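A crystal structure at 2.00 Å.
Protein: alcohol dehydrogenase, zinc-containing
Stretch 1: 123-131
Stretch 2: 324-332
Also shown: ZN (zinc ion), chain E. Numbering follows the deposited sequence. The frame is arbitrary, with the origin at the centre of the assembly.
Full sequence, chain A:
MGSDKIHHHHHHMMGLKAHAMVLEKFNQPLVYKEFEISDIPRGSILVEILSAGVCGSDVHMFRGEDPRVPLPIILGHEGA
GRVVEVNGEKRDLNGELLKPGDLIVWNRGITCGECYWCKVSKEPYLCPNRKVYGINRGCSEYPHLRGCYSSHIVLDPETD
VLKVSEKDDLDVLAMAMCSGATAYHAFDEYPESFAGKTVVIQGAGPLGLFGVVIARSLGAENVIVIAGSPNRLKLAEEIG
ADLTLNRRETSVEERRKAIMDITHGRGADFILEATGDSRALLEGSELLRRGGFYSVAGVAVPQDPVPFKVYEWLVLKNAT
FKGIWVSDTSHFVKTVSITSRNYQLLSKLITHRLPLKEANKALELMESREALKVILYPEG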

ATOM      1  N   GLU A 123      -7.656  -9.322   9.126  1.00 27.57           N
ATOM      2  CA  GLU A 123      -7.743 -10.428   8.187  1.00 27.50           C
ATOM      3  C   GLU A 123      -8.776 -11.446   8.678  1.00 27.23           C
ATOM      4  O   GLU A 123      -8.432 -12.566   9.020  1.00 26.82           O
ATOM      5  CB  GLU A 123      -6.371 -11.109   8.096  1.00 27.26           C
ATOM      6  CG  GLU A 123      -5.254 -10.219   7.587  1.00 27.54           C
ATOM      7  CD  GLU A 123      -3.844 -10.695   7.945  1.00 29.58           C
ATOM      8  OE1 GLU A 123      -3.582 -11.266   9.031  1.00 26.69           O
ATOM      9  OE2 GLU A 123      -2.952 -10.436   7.121  1.00 32.21           O
ATOM     10  N   PRO A 124     -10.053 -11.080   8.673  1.00 28.91           N
ATOM     11  CA  PRO A 124     -11.091 -11.940   9.225  1.00 28.95           C
ATOM     12  C   PRO A 124     -11.255 -13.288   8.539  1.00 28.71           C
ATOM     13  O   PRO A 124     -11.720 -14.239   9.185  1.00 28.66           O
ATOM     14  CB  PRO A 124     -12.378 -11.115   9.079  1.00 30.48           C
ATOM     15  CG  PRO A 124     -12.013  -9.856   8.407  1.00 30.13           C
ATOM     16  CD  PRO A 124     -10.599  -9.821   8.147  1.00 28.71           C
ATOM     17  N   TYR A 125     -10.855 -13.382   7.275  1.00 26.98           N
ATOM     18  CA  TYR A 125     -10.872 -14.673   6.546  1.00 26.00           C
ATOM     19  C   TYR A 125      -9.959 -15.660   7.267  1.00 25.92           C
ATOM     20  O   TYR A 125     -10.088 -16.897   7.105  1.00 25.25           O
ATOM     21  CB  TYR A 125     -10.493 -14.476   5.040  1.00 26.11           C
ATOM     22  CG  TYR A 125      -9.388 -13.496   4.797  1.00 24.53           C
ATOM     23  CD1 TYR A 125      -9.637 -12.125   4.657  1.00 27.40           C
ATOM     24  CD2 TYR A 125      -8.074 -13.916   4.784  1.00 27.45           C
ATOM     25  CE1 TYR A 125      -8.593 -11.227   4.522  1.00 25.79           C
ATOM     26  CE2 TYR A 125      -7.032 -13.031   4.627  1.00 26.63           C
ATOM     27  CZ  TYR A 125      -7.294 -11.694   4.526  1.00 27.62           C
ATOM     28  OH  TYR A 125      -6.194 -10.874   4.400  1.00 26.65           O
ATOM     29  N   LEU A 126      -9.007 -15.155   8.066  1.00 25.34           N
ATOM     30  CA  LEU A 126      -8.097 -16.042   8.839  1.00 25.18           C
ATOM     31  C   LEU A 126      -8.534 -16.373  10.295  1.00 26.07           C
ATOM     32  O   LEU A 126      -7.811 -17.031  11.044  1.00 26.48           O
ATOM     33  CB  LEU A 126      -6.653 -15.514   8.847  1.00 25.12           C
ATOM     34  CG  LEU A 126      -6.031 -15.228   7.484  1.00 22.42           C
ATOM     35  CD1 LEU A 126      -4.641 -14.629   7.555  1.00 20.11           C
ATOM     36  CD2 LEU A 126      -6.064 -16.464   6.656  1.00 26.08           C
ATOM     37  N   CYS A 127      -9.718 -15.951  10.673  1.00 27.93           N
ATOM     38  CA  CYS A 127     -10.215 -16.160  12.027  1.00 28.26           C
ATOM     39  C   CYS A 127     -10.254 -17.678  12.288  1.00 28.85           C
ATOM     40  O   CYS A 127     -10.777 -18.431  11.490  1.00 27.94           O
ATOM     41  CB  CYS A 127     -11.601 -15.571  12.119  1.00 30.13           C
ATOM     42  SG  CYS A 127     -12.461 -15.956  13.667  1.00 28.78           S
ATOM     43  N   PRO A 128      -9.646 -18.148  13.361  1.00 29.81           N
ATOM     44  CA  PRO A 128      -9.692 -19.582  13.652  1.00 30.84           C
ATOM     45  C   PRO A 128     -11.085 -20.076  14.114  1.00 31.35           C
ATOM     46  O   PRO A 128     -11.264 -21.263  14.293  1.00 31.38           O
ATOM     47  CB  PRO A 128      -8.660 -19.742  14.778  1.00 31.05           C
ATOM     48  CG  PRO A 128      -8.595 -18.360  15.448  1.00 30.27           C
ATOM     49  CD  PRO A 128      -8.923 -17.377  14.373  1.00 29.79           C
ATOM     50  N   ASN A 129     -12.036 -19.174  14.346  1.00 31.46           N
ATOM     51  CA  ASN A 129     -13.324 -19.540  14.925  1.00 31.92           C
ATOM     52  C   ASN A 129     -14.396 -19.340  13.884  1.00 32.17           C
ATOM     53  O   ASN A 129     -15.548 -19.133  14.215  1.00 32.74           O
ATOM     54  CB  ASN A 129     -13.628 -18.633  16.126  1.00 33.75           C
ATOM     55  CG  ASN A 129     -12.564 -18.714  17.230  1.00 35.93           C
ATOM     56  OD1 ASN A 129     -12.293 -19.785  17.734  1.00 39.26           O
ATOM     57  ND2 ASN A 129     -11.986 -17.553  17.627  1.00 38.19           N
ATOM     58  N   ARG A 130     -14.010 -19.359  12.617  1.00 31.61           N
ATOM     59  CA  ARG A 130     -14.916 -19.037  11.487  1.00 31.21           C
ATOM     60  C   ARG A 130     -15.964 -20.157  11.277  1.00 31.14           C
ATOM     61  O   ARG A 130     -15.622 -21.339  11.195  1.00 29.43           O
ATOM     62  CB  ARG A 130     -14.059 -18.837  10.230  1.00 30.80           C
ATOM     63  CG  ARG A 130     -14.730 -18.311   9.006  1.00 32.48           C
ATOM     64  CD  ARG A 130     -13.740 -17.893   7.879  1.00 31.72           C
ATOM     65  NE  ARG A 130     -14.495 -17.742   6.672  1.00 33.83           N
ATOM     66  CZ  ARG A 130     -14.747 -18.728   5.805  1.00 35.44           C
ATOM     67  NH1 ARG A 130     -14.233 -19.954   5.967  1.00 35.40           N
ATOM     68  NH2 ARG A 130     -15.520 -18.475   4.771  1.00 33.74           N
ATOM     69  N   LYS A 131     -17.227 -19.749  11.277  1.00 31.06           N
ATOM     70  CA  LYS A 131     -18.399 -20.620  11.244  1.00 31.95           C
ATOM     71  C   LYS A 131     -19.049 -20.447   9.864  1.00 30.50           C
ATOM     72  O   LYS A 131     -19.375 -19.311   9.476  1.00 30.42           O
ATOM     73  CB  LYS A 131     -19.418 -20.180  12.299  1.00 31.83           C
ATOM     74  CG  LYS A 131     -19.018 -20.451  13.716  1.00 35.42           C
ATOM     75  CD  LYS A 131     -20.161 -20.081  14.655  1.00 35.71           C
ATOM     76  N   ILE A 324      -4.069 -17.518  -1.121  1.00 27.00           N
ATOM     77  CA  ILE A 324      -5.378 -16.902  -0.921  1.00 27.04           C
ATOM     78  C   ILE A 324      -6.328 -17.877  -0.196  1.00 29.57           C
ATOM     79  O   ILE A 324      -6.636 -18.971  -0.715  1.00 28.51           O
ATOM     80  CB  ILE A 324      -6.001 -16.447  -2.286  1.00 27.94           C
ATOM     81  CG1 ILE A 324      -5.032 -15.581  -3.061  1.00 27.17           C
ATOM     82  CG2 ILE A 324      -7.366 -15.782  -2.055  1.00 26.64           C
ATOM     83  CD1 ILE A 324      -4.657 -14.293  -2.409  1.00 30.04           C
ATOM     84  N   TRP A 325      -6.727 -17.508   1.017  1.00 29.16           N
ATOM     85  CA  TRP A 325      -7.642 -18.299   1.798  1.00 29.61           C
ATOM     86  C   TRP A 325      -9.030 -17.619   1.823  1.00 28.88           C
ATOM     87  O   TRP A 325      -9.174 -16.531   2.390  1.00 29.09           O
ATOM     88  CB  TRP A 325      -7.133 -18.489   3.236  1.00 29.95           C
ATOM     89  CG  TRP A 325      -8.039 -19.398   3.997  1.00 30.26           C
ATOM     90  CD1 TRP A 325      -8.798 -19.110   5.102  1.00 30.40           C
ATOM     91  CD2 TRP A 325      -8.284 -20.740   3.680  1.00 31.05           C
ATOM     92  NE1 TRP A 325      -9.506 -20.219   5.485  1.00 32.78           N
ATOM     93  CE2 TRP A 325      -9.204 -21.240   4.627  1.00 31.24           C
ATOM     94  CE3 TRP A 325      -7.790 -21.607   2.684  1.00 31.39           C
ATOM     95  CZ2 TRP A 325      -9.676 -22.549   4.598  1.00 33.50           C
ATOM     96  CZ3 TRP A 325      -8.285 -22.909   2.632  1.00 33.28           C
ATOM     97  CH2 TRP A 325      -9.209 -23.369   3.605  1.00 32.49           C
ATOM     98  N   VAL A 326     -10.023 -18.312   1.270  1.00 26.48           N
ATOM     99  CA  VAL A 326     -11.423 -17.881   1.285  1.00 26.22           C
ATOM    100  C   VAL A 326     -11.580 -16.355   1.030  1.00 25.45           C
ATOM    101  O   VAL A 326     -10.963 -15.832   0.085  1.00 25.52           O
ATOM    102  CB  VAL A 326     -12.225 -18.478   2.516  1.00 26.24           C
ATOM    103  CG1 VAL A 326     -12.080 -20.018   2.526  1.00 27.55           C
ATOM    104  CG2 VAL A 326     -11.797 -17.906   3.798  1.00 28.03           C
ATOM    105  N   SER A 327     -12.468 -15.694   1.749  1.00 25.39           N
ATOM    106  CA  SER A 327     -12.762 -14.297   1.518  1.00 26.82           C
ATOM    107  C   SER A 327     -13.481 -13.800   2.728  1.00 27.06           C
ATOM    108  O   SER A 327     -13.931 -14.590   3.565  1.00 26.17           O
ATOM    109  CB  SER A 327     -13.664 -14.160   0.306  1.00 27.19           C
ATOM    110  OG  SER A 327     -14.780 -15.004   0.445  1.00 26.25           O
ATOM    111  N   ASP A 328     -13.602 -12.484   2.820  1.00 27.68           N
ATOM    112  CA  ASP A 328     -14.322 -11.855   3.893  1.00 28.29           C
ATOM    113  C   ASP A 328     -15.435 -10.959   3.361  1.00 28.68           C
ATOM    114  O   ASP A 328     -15.725 -10.948   2.175  1.00 28.14           O
ATOM    115  CB  ASP A 328     -13.348 -11.127   4.845  1.00 28.26           C
ATOM    116  CG  ASP A 328     -12.666  -9.952   4.222  1.00 28.45           C
ATOM    117  OD1 ASP A 328     -13.193  -9.297   3.286  1.00 29.36           O
ATOM    118  OD2 ASP A 328     -11.579  -9.576   4.660  1.00 33.10           O
ATOM    119  N   THR A 329     -16.091 -10.230   4.262  1.00 28.09           N
ATOM    120  CA  THR A 329     -17.200  -9.386   3.881  1.00 27.96           C
ATOM    121  C   THR A 329     -16.827  -8.240   2.943  1.00 27.82           C
ATOM    122  O   THR A 329     -17.632  -7.888   2.145  1.00 27.66           O
ATOM    123  CB  THR A 329     -17.869  -8.848   5.132  1.00 28.39           C
ATOM    124  OG1 THR A 329     -18.464  -9.951   5.835  1.00 32.04           O
ATOM    125  CG2 THR A 329     -19.004  -7.892   4.798  1.00 27.66           C
ATOM    126  N   SER A 330     -15.614  -7.693   3.022  1.00 27.77           N
ATOM    127  CA  SER A 330     -15.196  -6.698   2.056  1.00 27.33           C
ATOM    128  C   SER A 330     -15.112  -7.316   0.655  1.00 27.07           C
ATOM    129  O   SER A 330     -15.538  -6.718  -0.331  1.00 26.21           O
ATOM    130  CB  SER A 330     -13.872  -6.004   2.451  1.00 29.01           C
ATOM    131  OG  SER A 330     -12.732  -6.879   2.262  1.00 31.49           O
ATOM    132  N   HIS A 331     -14.608  -8.534   0.545  1.00 26.36           N
ATOM    133  CA  HIS A 331     -14.541  -9.171  -0.740  1.00 25.45           C
ATOM    134  C   HIS A 331     -15.932  -9.502  -1.274  1.00 27.02           C
ATOM    135  O   HIS A 331     -16.188  -9.387  -2.492  1.00 26.33           O
ATOM    136  CB  HIS A 331     -13.713 -10.456  -0.670  1.00 23.76           C
ATOM    137  CG  HIS A 331     -12.339 -10.266  -0.136  1.00 25.13           C
ATOM    138  ND1 HIS A 331     -11.842 -11.020   0.910  1.00 22.78           N
ATOM    139  CD2 HIS A 331     -11.360  -9.379  -0.462  1.00 26.13           C
ATOM    140  CE1 HIS A 331     -10.596 -10.638   1.173  1.00 25.37           C
ATOM    141  NE2 HIS A 331     -10.280  -9.639   0.361  1.00 23.51           N
ATOM    142  N   PHE A 332     -16.796  -9.951  -0.366  1.00 27.12           N
ATOM    143  CA  PHE A 332     -18.225 -10.237  -0.640  1.00 28.18           C
ATOM    144  C   PHE A 332     -18.947  -9.057  -1.354  1.00 28.72           C
ATOM    145  O   PHE A 332     -19.519  -9.178  -2.440  1.00 26.58           O
ATOM    146  CB  PHE A 332     -18.888 -10.663   0.705  1.00 29.33           C
ATOM    147  CG  PHE A 332     -20.397 -10.640   0.707  1.00 29.88           C
ATOM    148  CD1 PHE A 332     -21.134 -11.491  -0.087  1.00 32.62           C
ATOM    149  CD2 PHE A 332     -21.061  -9.756   1.495  1.00 30.53           C
ATOM    150  CE1 PHE A 332     -22.552 -11.445  -0.048  1.00 32.46           C
ATOM    151  CE2 PHE A 332     -22.464  -9.697   1.515  1.00 35.08           C
ATOM    152  CZ  PHE A 332     -23.185 -10.540   0.743  1.00 32.15           C
TER
HETATM  153 ZN    ZN E 400     -11.835 -13.994  14.887  1.00 22.68          ZN
HETATM  154  O   HOH W   1     -11.703 -20.695   7.467  1.00 21.70           O
HETATM  155  O   HOH W   2     -14.518 -14.909   6.299  1.00 26.13           O
HETATM  156  O   HOH W   3     -16.425 -16.014   3.895  1.00 26.27           O

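No direct hydrogen bond joins the two stretches. They bury 378 Å² between them, most of it on Tyr125, Trp325, Asp328 and Arg130; three waters bridge them in addition. The CA atoms of Tyr125 and Asp328 lie 5.2 Å apart, the closest CA pair.

Tyr125 sits in a short 3-10 segment (phi/psi -61/-22) and has the largest area covered by the other stretch, 100 Å². Its CA-to-CB bond points toward the other stretch, and chi1 of 40° (p) with chi2 of -87° lays the ring alongside Asp328 and His331. Tyr125 CD1 is 3.2 Å from Asp328 OD2, which lies at the ring edge, near its plane, where an aromatic C-H can face a carboxylate oxygen. The same CD1 is 3.9 Å from His331 CE1; the ring planes meet obliquely at 45°. Tyr125 CB packs 3.9 Å from Val326 CG2.

Tyr125, Leu126, Asp328 and His331 are buried, and Asp328 OD1 and OD2 and His331 ND1 are satisfied there, OD2 elsewhere in the structure. With chi1 at 67° (p), Asp328 caps the helix: OD1 accepts from His331 N at 3.2 Å and, weakly, from Ser330 N at 2.9 Å. In return, Asp328 N donates to His331 ND1 at 3.0 Å, so ND1 acts as an acceptor and the imidazole is held beside the tyrosine.

Leu126 starts out sideways, but chi1 m and chi2 t bring CD2 to 4.1 Å from Trp325 CD1. The t rotamer of Trp325 (chi1 -176°) also sets CD1 3.3 Å from Tyr125 O, at the indole edge.

Arg130 is extended (chi1 to chi3 all t) before chi4 turns to -88°. Val326 CG2 lies over one guanidinium face, 3.7 Å from Arg130 CZ; the N-H groups point out in the guanidinium plane, where they reach water, and NH1 and NH2 also bond elsewhere in the structure. Water 1 accepts from Arg130 NH1 and Trp325 NE1, both at 3.0 Å. Waters 2 and 3 accept from Arg130 NE (2.9 Å) and Arg130 NH2 (2.8 Å) respectively, and both donate to Ser327 O, at 2.8 and 2.9 Å.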